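Local coordinates for phenolpthiocerol synthesis type-I polyketide synthase ppsA (Mycobacterium bovis, PDB 7AKC), which probably extends fatty acyl chains with malonyl or methylmalonyl units as one of five synthases making the phthiocerol and phenolphthiocerol lipid core, this piece being its acyltransferase domain, at residues A[188-191]-A[192-196]; A[86-89]-A[90-94]; A[207-210]-A[211-215]. One frame throughout, in Å; residues are numbered along the deposited sequence.

The three contacts follow one another in series, each within one continuous stretch, so none closes a long loop and none nests in or crosses another. From the N terminus, contact 2 comes first, at residues 86-94 of helix 79-100, packed on helices 115-121 and 127-141 of the larger subdomain. Contact 1, at residues 188-196, lies on helix 187-199 of the smaller subdomain, against its antiparallel sheet; the centres of these helical contacts are about 33 Å apart. Contact 3, at residues 207-215, leads from the end of strand 204-207 back to the larger subdomain; its nearest atoms lie about 6 Å from those of contact 1 and 7 Å from those of contact 2.

Contact 1. Residues A[188-191]-A[192-196]; sequences EQID and ELITR
Residues 188-191 and 192-196 are consecutive turns of helix 187-199, joined by a run of i to i+4 backbone bonds. E192 N donates to E188 O and L193 N to Q189 O; then I194 N reaches I190 O at 2.9 Å, nearly in line with that carbonyl, and T195 N reaches D191 O at 3.2 Å. OG1 of T195 lies 3.2 Å from the same D191 O, the hydroxyl tucked in beside its own backbone N. On the buried face the branches of two isoleucines meet at an oblique angle. CG2 of I190 touches CD1 of I194 at 3.9 Å, while CG1 of I194 passes 3.3 Å from I190 O, covering that acceptor. With chi1 of I194 at -73°, CG1 stands opposite its own carbonyl carbon and turns back toward the preceding turn. L193 does likewise one step round, its CG 3.4 Å from Q189 O. The outer face is polar. E192 runs its chain fully extended, CG anti to the backbone N (chi1 178°), and offers OE2 to both NE (3.1 Å) and NH2 (3.0 Å) of R196 in a salt bridge whose two hydrogen bonds are weak and bent. D191 is occupied elsewhere, by a salt bridge from OD1 to R206 on strand 204-207, and NE2 of Q189 bonds to Q169. I190 and I194 both rest on A151 of the antiparallel sheet and on R206, and L193 meets V170, one of the residues that ligate a bound sodium ion. This amphipathic helix, apolar toward the sheet and charged outward, is the second helix of the ferredoxin-like small subdomain of polyketide synthase acyltransferases.

Contact 2. Residues A[86-89]-A[90-94]; sequences GLIG and MQLAL
M90 opens the second turn by donating its N to G86 O at 3.0 Å, and its CB rests 3.3 Å from the same oxygen. Beyond CG the chain bends, chi2 86°, and carries the sulfur end away from residues 86-89 toward L320. Q91 follows with its N bonded to L87 O at 2.9 Å, the donor lying in the plane of that carbonyl. Its side chain climbs back along the helix: CG stands beside its own backbone N (chi1 -75°), passes over L87 O at 3.4 Å, and brings OE1 to 3.4 Å from the CA of I88, crossing the I88 side chain at about a right angle. The amide NE2 is held by S28 O, just after strand 23-27. L92 donates its N to I88 O at 2.9 Å, and its CG approaches CG1 of I88 at 4.1 Å; these two side chains lie side by side and point the same way, I88 reaching V116, A117, L131 and T134 while L92 meets V120. A93 ends the pairing with its N bonded to G89 O, its small methyl on the exposed side. G86 and G89 contribute only backbone, their carbonyls accepting from M90 and A93, while I88, Q91 and L92 turn one face to helices 115-121 and 127-141. Four backbone bonds thus hold the turn, and a single apolar pair and one buried amide face inward; the bond of that amide to S28 ties helix 79-100 to the loop that follows strand 23-27, near the probable nucleophile elbow.

Contact 3. Residues A[207-210]-A[211-215]; sequences VNIE and VAPHN
I209 carries the tight part of this contact, folding its branched side chain back over the backbone that follows. CG1, anti to the backbone N (chi1 -169°), passes 3.5 Å from V211 O; beyond it CD1 meets CD of the P213 ring at 4.0 Å, and CG2 of I209 meets CB of A212 at 4.1 Å. M150 of strand 148-153 touches both I209 and A212, and V211 is buried, packing on I80 and M141. Further along, N215 braces the turn from within: its ND2 donates to A212 O at 2.8 Å and to P213 O at 2.9 Å, approaching well above both carbonyl planes, so one amide grips two successive carbonyls. CB of P213 sits 3.7 Å above the imidazole plane of H214, offset toward the ring's rim. The looser side belongs to E210, which bends at chi2 and leads its carboxylate away from the turn, to a salt bridge with R30. Residues 207-210 and 211-215 share no backbone hydrogen bond; the side-chain contacts between them are apolar, while backbone bonds of E210 to G146 and H214 to M264 tie the stretch to its surroundings. H214 emerges from this braced turn with NE2 hydrogen-bonded to S112 OG and ND1 to N266 O, consistent with the serine-histidine dyad of acyltransferases, S112 lying in a GxSxG elbow. Residues 211-214 probably correspond to the four-residue motif, ending in this histidine, that is linked to extender-unit choice in the family. The apolar wedge of I209 and the double grip of N215 thus together hold the A212-P213 backbone that leads into H214.

Contact 1. Residues A[188-191]-A[192-196]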
ATOM      1  N   GLU A 188      17.100   7.522 -11.300  1.00 22.83           N
ATOM      2  CA  GLU A 188      17.468   8.163 -12.551  1.00 23.24           C
ATOM      3  C   GLU A 188      16.630   7.685 -13.729  1.00 23.82           C
ATOM      4  O   GLU A 188      16.323   8.493 -14.636  1.00 25.96           O
ATOM      5  CB  GLU A 188      18.973   8.023 -12.836  1.00 25.93           C
ATOM      6  CG  GLU A 188      19.458   6.600 -13.075  1.00 28.16           C
ATOM      7  CD  GLU A 188      19.737   5.759 -11.839  1.00 33.16           C
ATOM      8  OE1 GLU A 188      19.417   6.205 -10.710  1.00 31.06           O
ATOM      9  OE2 GLU A 188      20.241   4.625 -12.013  1.00 36.49           O
ATOM     10  N   GLN A 189      16.176   6.393 -13.675  1.00 21.64           N
ATOM     11  CA  GLN A 189      15.284   5.864 -14.713  1.00 22.61           C
ATOM     12  C   GLN A 189      13.872   6.432 -14.556  1.00 21.12           C
ATOM     13  O   GLN A 189      13.224   6.743 -15.544  1.00 23.13           O
ATOM     14  CB  GLN A 189      15.332   4.348 -14.734  1.00 22.05           C
ATOM     15  CG  GLN A 189      16.753   3.838 -14.998  1.00 22.30           C
ATOM     16  CD  GLN A 189      16.823   2.336 -15.045  1.00 25.05           C
ATOM     17  OE1 GLN A 189      15.810   1.652 -15.255  1.00 25.29           O
ATOM     18  NE2 GLN A 189      18.021   1.790 -14.881  1.00 26.93           N
ATOM     19  N   ILE A 190      13.413   6.584 -13.310  1.00 21.10           N
ATOM     20  CA  ILE A 190      12.125   7.216 -13.001  1.00 21.59           C
ATOM     21  C   ILE A 190      12.108   8.657 -13.527  1.00 22.68           C
ATOM     22  O   ILE A 190      11.165   9.046 -14.211  1.00 24.10           O
ATOM     23  CB  ILE A 190      11.848   7.153 -11.491  1.00 22.53           C
ATOM     24  CG1 ILE A 190      11.604   5.675 -11.034  1.00 22.66           C
ATOM     25  CG2 ILE A 190      10.675   8.092 -11.102  1.00 24.06           C
ATOM     26  CD1 ILE A 190      10.459   4.881 -11.752  1.00 23.81           C
ATOM     27  N   ASP A 191      13.232   9.395 -13.365  1.00 23.03           N
ATOM     28  CA  ASP A 191      13.333  10.739 -13.863  1.00 23.77           C
ATOM     29  C   ASP A 191      13.221  10.750 -15.396  1.00 24.38           C
ATOM     30  O   ASP A 191      12.528  11.605 -15.946  1.00 26.76           O
ATOM     31  CB  ASP A 191      14.635  11.374 -13.382  1.00 27.22           C
ATOM     32  CG  ASP A 191      14.546  11.841 -11.931  1.00 35.01           C
ATOM     33  OD1 ASP A 191      13.402  11.874 -11.371  1.00 35.40           O
ATOM     34  OD2 ASP A 191      15.607  12.120 -11.329  1.00 40.34           O
ATOM     35  N   GLU A 192      13.891   9.797 -16.073  1.00 23.16           N
ATOM     36  CA  GLU A 192      13.852   9.773 -17.547  1.00 24.31           C
ATOM     37  C   GLU A 192      12.418   9.505 -18.015  1.00 23.90           C
ATOM     38  O   GLU A 192      11.954  10.083 -19.004  1.00 25.15           O
ATOM     39  CB  GLU A 192      14.822   8.737 -18.148  1.00 27.66           C
ATOM     40  CG  GLU A 192      14.692   8.722 -19.670  1.00 37.07           C
ATOM     41  CD  GLU A 192      15.599   7.870 -20.530  1.00 40.40           C
ATOM     42  OE1 GLU A 192      16.498   7.202 -19.976  1.00 34.73           O
ATOM     43  OE2 GLU A 192      15.430   7.911 -21.774  1.00 43.34           O
ATOM     44  N   LEU A 193      11.718   8.618 -17.292  1.00 22.22           N
ATOM     45  CA  LEU A 193      10.341   8.256 -17.675  1.00 21.97           C
ATOM     46  C   LEU A 193       9.370   9.421 -17.438  1.00 23.97           C
ATOM     47  O   LEU A 193       8.451   9.619 -18.230  1.00 26.40           O
ATOM     48  CB  LEU A 193       9.894   6.987 -16.944  1.00 21.19           C
ATOM     49  CG  LEU A 193      10.584   5.779 -17.531  1.00 21.76           C
ATOM     50  CD1 LEU A 193      10.534   4.605 -16.546  1.00 22.23           C
ATOM     51  CD2 LEU A 193       9.914   5.445 -18.869  1.00 21.67           C
ATOM     52  N   ILE A 194       9.580  10.204 -16.368  1.00 24.24           N
ATOM     53  CA  ILE A 194       8.758  11.404 -16.103  1.00 25.03           C
ATOM     54  C   ILE A 194       8.881  12.391 -17.273  1.00 26.55           C
ATOM     55  O   ILE A 194       7.887  12.943 -17.736  1.00 28.12           O
ATOM     56  CB  ILE A 194       9.208  12.019 -14.749  1.00 24.56           C
ATOM     57  CG1 ILE A 194       8.717  11.116 -13.587  1.00 25.87           C
ATOM     58  CG2 ILE A 194       8.756  13.442 -14.575  1.00 26.22           C
ATOM     59  CD1 ILE A 194       9.261  11.542 -12.279  1.00 26.54           C
ATOM     60  N   THR A 195      10.120  12.573 -17.774  1.00 26.89           N
ATOM     61  CA  THR A 195      10.400  13.429 -18.915  1.00 27.43           C
ATOM     62  C   THR A 195       9.692  12.897 -20.170  1.00 29.17           C
ATOM     63  O   THR A 195       9.090  13.683 -20.913  1.00 30.11           O
ATOM     64  CB  THR A 195      11.912  13.506 -19.166  1.00 28.95           C
ATOM     65  OG1 THR A 195      12.527  14.101 -18.017  1.00 29.19           O
ATOM     66  CG2 THR A 195      12.258  14.387 -20.437  1.00 30.12           C
ATOM     67  N   ARG A 196       9.762  11.561 -20.415  1.00 27.79           N
ATOM     68  CA  ARG A 196       9.116  11.001 -21.602  1.00 28.45           C
ATOM     69  C   ARG A 196       7.594  11.183 -21.526  1.00 29.22           C
ATOM     70  O   ARG A 196       6.955  11.526 -22.521  1.00 29.77           O
ATOM     71  CB  ARG A 196       9.456   9.495 -21.724  1.00 29.55           C
ATOM     72  CG  ARG A 196      10.931   9.228 -22.088  1.00 33.65           C
ATOM     73  CD  ARG A 196      11.162   7.746 -22.365  1.00 36.52           C
ATOM     74  NE  ARG A 196      12.516   7.474 -22.840  1.00 38.70           N
ATOM     75  CZ  ARG A 196      12.881   6.359 -23.475  1.00 42.87           C
ATOM     76  NH1 ARG A 196      11.986   5.411 -23.737  1.00 42.04           N
ATOM     77  NH2 ARG A 196      14.131   6.208 -23.903  1.00 43.45           N
TER

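Contact 2. Residues A[86-89]-A[90-94]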
ATOM      1  N   GLY A  86       7.120   4.625  13.406  1.00 52.00           N
ATOM      2  CA  GLY A  86       6.213   5.697  13.799  1.00 52.13           C
ATOM      3  C   GLY A  86       4.924   5.627  12.982  1.00 52.29           C
ATOM      4  O   GLY A  86       3.836   5.871  13.517  1.00 53.81           O
ATOM      5  N   LEU A  87       5.028   5.264  11.684  1.00 50.87           N
ATOM      6  CA  LEU A  87       3.832   5.116  10.854  1.00 50.89           C
ATOM      7  C   LEU A  87       2.880   4.031  11.390  1.00 51.41           C
ATOM      8  O   LEU A  87       1.724   4.359  11.709  1.00 52.04           O
ATOM      9  CB  LEU A  87       4.203   4.884   9.385  1.00 51.82           C
ATOM     10  CG  LEU A  87       4.656   6.144   8.648  1.00 53.94           C
ATOM     11  CD1 LEU A  87       5.232   5.822   7.277  1.00 54.61           C
ATOM     12  CD2 LEU A  87       3.519   7.121   8.518  1.00 55.13           C
ATOM     13  N   ILE A  88       3.356   2.778  11.581  1.00 51.23           N
ATOM     14  CA  ILE A  88       2.477   1.714  12.106  1.00 52.61           C
ATOM     15  C   ILE A  88       2.038   1.988  13.562  1.00 55.35           C
ATOM     16  O   ILE A  88       0.917   1.649  13.933  1.00 55.59           O
ATOM     17  CB  ILE A  88       3.051   0.288  11.929  1.00 51.14           C
ATOM     18  CG1 ILE A  88       2.003  -0.794  12.285  1.00 50.79           C
ATOM     19  CG2 ILE A  88       4.355   0.118  12.717  1.00 50.92           C
ATOM     20  CD1 ILE A  88       2.422  -2.205  12.055  1.00 50.86           C
ATOM     21  N   GLY A  89       2.864   2.681  14.346  1.00 57.71           N
ATOM     22  CA  GLY A  89       2.489   3.041  15.714  1.00 60.65           C
ATOM     23  C   GLY A  89       1.282   3.958  15.705  1.00 62.57           C
ATOM     24  O   GLY A  89       0.275   3.684  16.350  1.00 63.77           O
ATOM     25  N   MET A  90       1.348   4.972  14.842  1.00 63.27           N
ATOM     26  CA  MET A  90       0.295   5.958  14.631  1.00 64.36           C
ATOM     27  C   MET A  90      -0.953   5.304  14.040  1.00 63.93           C
ATOM     28  O   MET A  90      -2.052   5.636  14.460  1.00 65.49           O
ATOM     29  CB  MET A  90       0.819   7.068  13.708  1.00 66.50           C
ATOM     30  CG  MET A  90      -0.120   8.217  13.551  1.00 71.46           C
ATOM     31  SD  MET A  90       0.064   9.460  14.857  1.00 83.68           S
ATOM     32  CE  MET A  90      -1.158  10.592  14.316  1.00 81.82           C
ATOM     33  N   GLN A  91      -0.793   4.340  13.121  1.00 62.09           N
ATOM     34  CA  GLN A  91      -1.925   3.621  12.521  1.00 61.48           C
ATOM     35  C   GLN A  91      -2.684   2.791  13.584  1.00 63.43           C
ATOM     36  O   GLN A  91      -3.901   2.898  13.690  1.00 62.93           O
ATOM     37  CB  GLN A  91      -1.459   2.743  11.348  1.00 60.06           C
ATOM     38  CG  GLN A  91      -1.135   3.540  10.076  1.00 56.65           C
ATOM     39  CD  GLN A  91      -0.393   2.697   9.062  1.00 53.91           C
ATOM     40  OE1 GLN A  91       0.346   1.784   9.415  1.00 52.90           O
ATOM     41  NE2 GLN A  91      -0.578   2.956   7.769  1.00 52.57           N
ATOM     42  N   LEU A  92      -1.949   2.027  14.404  1.00 64.88           N
ATOM     43  CA  LEU A  92      -2.542   1.204  15.451  1.00 67.27           C
ATOM     44  C   LEU A  92      -3.213   2.046  16.538  1.00 70.25           C
ATOM     45  O   LEU A  92      -4.276   1.654  17.029  1.00 70.62           O
ATOM     46  CB  LEU A  92      -1.495   0.264  16.077  1.00 67.09           C
ATOM     47  CG  LEU A  92      -0.877  -0.788  15.147  1.00 68.39           C
ATOM     48  CD1 LEU A  92       0.063  -1.688  15.922  1.00 69.02           C
ATOM     49  CD2 LEU A  92      -1.958  -1.629  14.431  1.00 68.08           C
ATOM     50  N   ALA A  93      -2.629   3.206  16.884  1.00 72.00           N
ATOM     51  CA  ALA A  93      -3.231   4.058  17.911  1.00 74.35           C
ATOM     52  C   ALA A  93      -4.435   4.851  17.387  1.00 76.26           C
ATOM     53  O   ALA A  93      -5.409   5.040  18.137  1.00 77.58           O
ATOM     54  CB  ALA A  93      -2.194   4.976  18.558  1.00 75.25           C
ATOM     55  N   LEU A  94      -4.390   5.294  16.117  1.00 75.88           N
ATOM     56  CA  LEU A  94      -5.519   6.009  15.523  1.00 76.45           C
ATOM     57  C   LEU A  94      -6.686   5.045  15.335  1.00 77.32           C
ATOM     58  O   LEU A  94      -7.823   5.435  15.589  1.00 77.95           O
ATOM     59  CB  LEU A  94      -5.182   6.661  14.177  1.00 76.27           C
ATOM     60  CG  LEU A  94      -4.302   7.904  14.195  1.00 77.14           C
ATOM     61  CD1 LEU A  94      -3.881   8.283  12.768  1.00 76.83           C
ATOM     62  CD2 LEU A  94      -4.972   9.058  14.896  1.00 77.68           C
TER

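Contact 3. Residues A[207-210]-A[211-215]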
ATOM      1  N   VAL A 207       7.201  10.640  -6.653  1.00 33.42           N
ATOM      2  CA  VAL A 207       6.659  10.266  -5.358  1.00 34.82           C
ATOM      3  C   VAL A 207       7.899   9.983  -4.517  1.00 38.22           C
ATOM      4  O   VAL A 207       8.547   8.963  -4.737  1.00 39.05           O
ATOM      5  CB  VAL A 207       5.724   9.036  -5.437  1.00 34.98           C
ATOM      6  CG1 VAL A 207       5.331   8.566  -4.043  1.00 35.44           C
ATOM      7  CG2 VAL A 207       4.476   9.358  -6.264  1.00 34.89           C
ATOM      8  N   ASN A 208       8.297  10.915  -3.646  1.00 40.16           N
ATOM      9  CA  ASN A 208       9.513  10.730  -2.839  1.00 42.10           C
ATOM     10  C   ASN A 208       9.293   9.704  -1.725  1.00 42.07           C
ATOM     11  O   ASN A 208       8.272   9.766  -1.044  1.00 44.40           O
ATOM     12  CB  ASN A 208      10.050  12.070  -2.310  1.00 46.84           C
ATOM     13  CG  ASN A 208      10.458  12.999  -3.433  1.00 53.86           C
ATOM     14  OD1 ASN A 208      11.042  12.586  -4.448  1.00 55.73           O
ATOM     15  ND2 ASN A 208      10.149  14.275  -3.288  1.00 56.32           N
ATOM     16  N   ILE A 209      10.225   8.742  -1.575  1.00 39.44           N
ATOM     17  CA  ILE A 209      10.136   7.622  -0.624  1.00 37.45           C
ATOM     18  C   ILE A 209      11.540   7.195  -0.164  1.00 34.95           C
ATOM     19  O   ILE A 209      12.475   7.259  -0.939  1.00 35.51           O
ATOM     20  CB  ILE A 209       9.374   6.429  -1.303  1.00 37.99           C
ATOM     21  CG1 ILE A 209       9.011   5.344  -0.293  1.00 39.72           C
ATOM     22  CG2 ILE A 209      10.148   5.861  -2.516  1.00 37.71           C
ATOM     23  CD1 ILE A 209       7.725   4.475  -0.713  1.00 41.61           C
ATOM     24  N   GLU A 210      11.694   6.757   1.090  1.00 33.46           N
ATOM     25  CA  GLU A 210      13.001   6.367   1.642  1.00 33.00           C
ATOM     26  C   GLU A 210      13.645   5.274   0.811  1.00 31.55           C
ATOM     27  O   GLU A 210      14.828   5.376   0.487  1.00 33.23           O
ATOM     28  CB  GLU A 210      12.905   5.923   3.123  1.00 34.38           C
ATOM     29  CG  GLU A 210      12.608   7.033   4.119  1.00 38.56           C
ATOM     30  CD  GLU A 210      11.302   7.800   4.007  1.00 46.54           C
ATOM     31  OE1 GLU A 210      10.309   7.257   3.464  1.00 49.31           O
ATOM     32  OE2 GLU A 210      11.262   8.946   4.503  1.00 47.50           O
ATOM     33  N   VAL A 211      12.853   4.240   0.516  1.00 28.52           N
ATOM     34  CA  VAL A 211      13.303   3.083  -0.308  1.00 27.10           C
ATOM     35  C   VAL A 211      12.096   2.683  -1.159  1.00 26.47           C
ATOM     36  O   VAL A 211      11.018   2.535  -0.611  1.00 27.69           O
ATOM     37  CB  VAL A 211      13.771   1.877   0.523  1.00 27.58           C
ATOM     38  CG1 VAL A 211      14.083   0.673  -0.353  1.00 28.43           C
ATOM     39  CG2 VAL A 211      14.956   2.195   1.411  1.00 26.37           C
ATOM     40  N   ALA A 212      12.304   2.525  -2.454  1.00 25.04           N
ATOM     41  CA  ALA A 212      11.190   2.173  -3.356  1.00 22.96           C
ATOM     42  C   ALA A 212      10.979   0.668  -3.362  1.00 23.03           C
ATOM     43  O   ALA A 212      11.856  -0.066  -3.782  1.00 22.44           O
ATOM     44  CB  ALA A 212      11.445   2.700  -4.734  1.00 23.76           C
ATOM     45  N   PRO A 213       9.809   0.188  -2.909  1.00 23.05           N
ATOM     46  CA  PRO A 213       9.512  -1.206  -3.005  1.00 22.70           C
ATOM     47  C   PRO A 213       8.776  -1.482  -4.328  1.00 22.51           C
ATOM     48  O   PRO A 213       8.757  -0.633  -5.170  1.00 23.76           O
ATOM     49  CB  PRO A 213       8.648  -1.415  -1.751  1.00 24.29           C
ATOM     50  CG  PRO A 213       8.178  -0.045  -1.297  1.00 25.35           C
ATOM     51  CD  PRO A 213       8.731   0.949  -2.290  1.00 23.15           C
ATOM     52  N   HIS A 214       8.236  -2.685  -4.494  1.00 22.06           N
ATOM     53  CA  HIS A 214       7.392  -3.022  -5.673  1.00 21.73           C
ATOM     54  C   HIS A 214       8.164  -2.904  -6.986  1.00 22.49           C
ATOM     55  O   HIS A 214       7.577  -2.453  -7.966  1.00 22.46           O
ATOM     56  CB  HIS A 214       6.058  -2.285  -5.616  1.00 22.51           C
ATOM     57  CG  HIS A 214       5.529  -2.244  -4.232  1.00 20.94           C
ATOM     58  ND1 HIS A 214       5.243  -3.386  -3.533  1.00 21.99           N
ATOM     59  CD2 HIS A 214       5.312  -1.217  -3.394  1.00 23.50           C
ATOM     60  CE1 HIS A 214       4.837  -3.069  -2.330  1.00 24.62           C
ATOM     61  NE2 HIS A 214       4.883  -1.759  -2.224  1.00 25.06           N
ATOM     62  N   ASN A 215       9.411  -3.358  -6.971  1.00 22.15           N
ATOM     63  CA  ASN A 215      10.261  -3.313  -8.186  1.00 22.65           C
ATOM     64  C   ASN A 215      11.368  -4.364  -8.035  1.00 23.17           C
ATOM     65  O   ASN A 215      11.560  -4.840  -6.924  1.00 22.22           O
ATOM     66  CB  ASN A 215      10.717  -1.881  -8.486  1.00 21.36           C
ATOM     67  CG  ASN A 215      11.762  -1.381  -7.517  1.00 22.44           C
ATOM     68  OD1 ASN A 215      12.947  -1.586  -7.728  1.00 23.17           O
ATOM     69  ND2 ASN A 215      11.329  -0.722  -6.461  1.00 21.76           N
TER